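Local structure of putative flavoprotein (Bacteroides eggerthii, 4ICI) at residues 31-39 / 156-165. The protein binds flavin mononucleotide in a flavodoxin-like domain and probably serves in electron transfer or redox chemistry. Sequence-based numbering, arbitrary orientation.
Sequences AEKLGAAVG and TDEKAIRAWL
The segments of helix 31-38 and helix 158-165 cross at -70° with axes 9.8 Å apart, and the CA atoms of Ala37 and Glu158 lie 5.7 Å apart. Ile161 fills the crossing with both branches: CG2, anti to its backbone N, meets Leu34 CD1 at 3.7 Å and also touches Ala37 CB, while CD1 reaches back over the CA of Leu34 and the O of Lys33. An alanine here would strip away both branches and would probably open a gap between the helices at Leu34 and Ala37, with the Leu34 side chain less firmly held. Deeper in, Leu34 CD1 approaches Trp164 CZ3 obliquely to the ring, whose NE1 donates to Glu149 O. At the C-terminal turn of helix 26-38, Val38 CG1 presses tightly on Leu165 CD1 at 3.5 Å. In this flavodoxin-like fold the first and last helices, 26-38 and 158-168, pack together on one side of the parallel sheet; Leu34 and Leu165 both reach Phe92 on strand 90-96. Polar contacts border the apolar patch. The extended Lys33 chain runs past Thr156 in the opposite direction, and its NZ donates to Thr156 O at 3.1 Å, tilted 29° from the carbonyl plane; two waters also bridge NZ to the Thr156 backbone. Arg162 NH2 makes a weak bond to Ala37 O, bent to 117° at the hydrogen; the guanidinium also forms a salt bridge with Glu158 OE2, though that NH2 contact is modelled improbably short.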
loop_
_atom_site.group_PDB
_atom_site.type_symbol
_atom_site.label_atom_id
_atom_site.label_comp_id
_atom_site.label_asym_id
_atom_site.label_seq_id
_atom_site.Cartn_x
_atom_site.Cartn_y
_atom_site.Cartn_z
ATOM N N ALA A 31 7.342 -5.610 1.516
ATOM C CA ALA A 31 7.233 -5.501 0.073
ATOM C C ALA A 31 8.319 -6.300 -0.660
ATOM O O ALA A 31 8.082 -6.922 -1.694
ATOM C CB ALA A 31 7.263 -4.021 -0.344
ATOM N N GLU A 32 9.538 -6.203 -0.146
ATOM C CA GLU A 32 10.674 -6.918 -0.750
ATOM C C GLU A 32 10.474 -8.427 -0.713
ATOM O O GLU A 32 10.739 -9.114 -1.717
ATOM C CB GLU A 32 11.949 -6.517 -0.038
ATOM C CG GLU A 32 13.226 -7.049 -0.676
ATOM C CD GLU A 32 14.477 -6.587 0.015
ATOM O OE1 GLU A 32 14.388 -5.609 0.785
ATOM O OE2 GLU A 32 15.568 -7.161 -0.233
ATOM N N LYS A 33 9.978 -8.927 0.419
ATOM C CA LYS A 33 9.680 -10.361 0.535
ATOM C C LYS A 33 8.569 -10.763 -0.444
ATOM O O LYS A 33 8.659 -11.792 -1.120
ATOM C CB LYS A 33 9.255 -10.720 1.954
ATOM C CG LYS A 33 10.319 -10.598 3.023
ATOM C CD LYS A 33 9.814 -11.130 4.385
ATOM C CE LYS A 33 10.961 -11.347 5.374
ATOM N NZ LYS A 33 10.563 -12.182 6.573
ATOM N N LEU A 34 7.512 -9.947 -0.514
ATOM C CA LEU A 34 6.420 -10.216 -1.449
ATOM C C LEU A 34 6.901 -10.235 -2.899
ATOM O O LEU A 34 6.622 -11.169 -3.658
ATOM C CB LEU A 34 5.308 -9.194 -1.233
ATOM C CG LEU A 34 4.096 -9.294 -2.138
ATOM C CD1 LEU A 34 3.447 -10.677 -2.099
ATOM C CD2 LEU A 34 3.084 -8.221 -1.668
ATOM N N GLY A 35 7.642 -9.200 -3.295
ATOM C CA GLY A 35 8.129 -9.120 -4.657
ATOM C C GLY A 35 9.051 -10.284 -5.007
ATOM O O GLY A 35 8.935 -10.846 -6.089
ATOM N N ALA A 36 9.943 -10.647 -4.077
ATOM C CA ALA A 36 10.831 -11.817 -4.263
ATOM C C ALA A 36 10.018 -13.089 -4.464
ATOM O O ALA A 36 10.342 -13.904 -5.341
ATOM C CB ALA A 36 11.792 -11.969 -3.080
ATOM N N ALA A 37 8.934 -13.222 -3.710
ATOM C CA ALA A 37 8.155 -14.465 -3.731
ATOM C C ALA A 37 7.432 -14.636 -5.059
ATOM O O ALA A 37 7.294 -15.762 -5.568
ATOM C CB ALA A 37 7.154 -14.467 -2.561
ATOM N N VAL A 38 6.931 -13.535 -5.604
ATOM C CA VAL A 38 6.114 -13.564 -6.832
ATOM C C VAL A 38 6.866 -13.171 -8.098
ATOM O O VAL A 38 6.302 -13.230 -9.188
ATOM C CB VAL A 38 4.832 -12.713 -6.683
ATOM C CG1 VAL A 38 4.095 -13.079 -5.376
ATOM C CG2 VAL A 38 5.146 -11.227 -6.722
ATOM N N GLY A 39 8.136 -12.783 -7.966
ATOM C CA GLY A 39 8.889 -12.270 -9.097
ATOM C C GLY A 39 8.350 -10.966 -9.627
ATOM O O GLY A 39 8.399 -10.723 -10.836
ATOM N N THR A 156 6.057 -12.617 7.800
ATOM C CA THR A 156 5.688 -13.403 6.660
ATOM C C THR A 156 6.869 -14.175 6.102
ATOM O O THR A 156 8.031 -13.971 6.498
ATOM C CB THR A 156 5.002 -12.524 5.559
ATOM O OG1 THR A 156 4.253 -13.383 4.689
ATOM C CG2 THR A 156 6.002 -11.719 4.772
ATOM N N ASP A 157 6.544 -15.106 5.225
ATOM C CA ASP A 157 7.513 -15.887 4.488
ATOM C C ASP A 157 6.867 -16.381 3.214
ATOM O O ASP A 157 5.670 -16.136 2.962
ATOM C CB ASP A 157 8.131 -17.013 5.353
ATOM C CG ASP A 157 7.138 -18.045 5.846
ATOM O OD1 ASP A 157 6.070 -18.279 5.266
ATOM O OD2 ASP A 157 7.476 -18.722 6.838
ATOM N N GLU A 158 7.670 -16.999 2.369
ATOM C CA GLU A 158 7.252 -17.397 1.063
ATOM C C GLU A 158 6.072 -18.377 1.142
ATOM O O GLU A 158 5.146 -18.281 0.352
ATOM C CB GLU A 158 8.422 -18.001 0.268
ATOM C CG GLU A 158 8.102 -18.303 -1.159
ATOM C CD GLU A 158 9.358 -18.436 -2.026
ATOM O OE1 GLU A 158 10.475 -18.556 -1.465
ATOM O OE2 GLU A 158 9.211 -18.418 -3.267
ATOM N N LYS A 159 6.108 -19.328 2.068
ATOM C CA LYS A 159 5.029 -20.317 2.176
ATOM C C LYS A 159 3.711 -19.649 2.536
ATOM O O LYS A 159 2.649 -20.018 2.006
ATOM C CB LYS A 159 5.361 -21.409 3.208
ATOM C CG LYS A 159 6.452 -22.372 2.769
ATOM C CD LYS A 159 6.822 -23.312 3.898
ATOM C CE LYS A 159 7.870 -24.315 3.420
ATOM N NZ LYS A 159 8.552 -25.041 4.548
ATOM N N ALA A 160 3.760 -18.670 3.419
ATOM C CA ALA A 160 2.540 -17.976 3.819
ATOM C C ALA A 160 2.029 -17.089 2.681
ATOM O O ALA A 160 0.814 -16.993 2.460
ATOM C CB ALA A 160 2.767 -17.180 5.083
ATOM N N ILE A 161 2.939 -16.436 1.966
ATOM C CA ILE A 161 2.556 -15.618 0.814
ATOM C C ILE A 161 1.899 -16.484 -0.248
ATOM O O ILE A 161 0.834 -16.141 -0.769
ATOM C CB ILE A 161 3.754 -14.822 0.245
ATOM C CG1 ILE A 161 4.166 -13.734 1.250
ATOM C CG2 ILE A 161 3.419 -14.267 -1.175
ATOM C CD1 ILE A 161 5.557 -13.107 1.035
ATOM N N ARG A 162 2.498 -17.632 -0.551
ATOM C CA ARG A 162 1.942 -18.492 -1.572
ATOM C C ARG A 162 0.547 -18.984 -1.190
ATOM O O ARG A 162 -0.327 -19.054 -2.043
ATOM C CB ARG A 162 2.903 -19.647 -1.889
ATOM C CG ARG A 162 4.182 -19.108 -2.530
ATOM C CD ARG A 162 5.024 -20.196 -3.197
ATOM N NE ARG A 162 6.285 -19.636 -3.684
ATOM C CZ ARG A 162 6.410 -18.815 -4.731
ATOM N NH1 ARG A 162 5.348 -18.434 -5.453
ATOM N NH2 ARG A 162 7.619 -18.372 -5.071
ATOM N N ALA A 163 0.330 -19.296 0.084
ATOM C CA ALA A 163 -0.982 -19.776 0.525
ATOM C C ALA A 163 -2.042 -18.672 0.352
ATOM O O ALA A 163 -3.140 -18.914 -0.143
ATOM C CB ALA A 163 -0.915 -20.264 2.009
ATOM N N TRP A 164 -1.718 -17.456 0.789
ATOM C CA TRP A 164 -2.590 -16.296 0.580
ATOM C C TRP A 164 -2.967 -16.142 -0.899
ATOM O O TRP A 164 -4.150 -15.980 -1.257
ATOM C CB TRP A 164 -1.849 -15.053 1.072
ATOM C CG TRP A 164 -2.360 -13.701 0.604
ATOM C CD1 TRP A 164 -3.654 -13.301 0.365
ATOM C CD2 TRP A 164 -1.552 -12.554 0.413
ATOM N NE1 TRP A 164 -3.686 -11.964 0.054
ATOM C CE2 TRP A 164 -2.406 -11.481 0.072
ATOM C CE3 TRP A 164 -0.191 -12.316 0.535
ATOM C CZ2 TRP A 164 -1.928 -10.194 -0.161
ATOM C CZ3 TRP A 164 0.290 -11.051 0.267
ATOM C CH2 TRP A 164 -0.571 -10.003 -0.056
ATOM N N LEU A 165 -1.956 -16.163 -1.773
ATOM C CA LEU A 165 -2.214 -15.927 -3.191
ATOM C C LEU A 165 -3.022 -17.046 -3.867
ATOM O O LEU A 165 -3.813 -16.785 -4.779
ATOM C CB LEU A 165 -0.938 -15.576 -3.944
ATOM C CG LEU A 165 -0.264 -14.304 -3.387
ATOM C CD1 LEU A 165 0.906 -13.942 -4.269
ATOM C CD2 LEU A 165 -1.229 -13.138 -3.201
HETATM O O HOH W 1 8.505 -10.938 7.810
HETATM O O HOH W 2 10.897 -14.609 5.666
#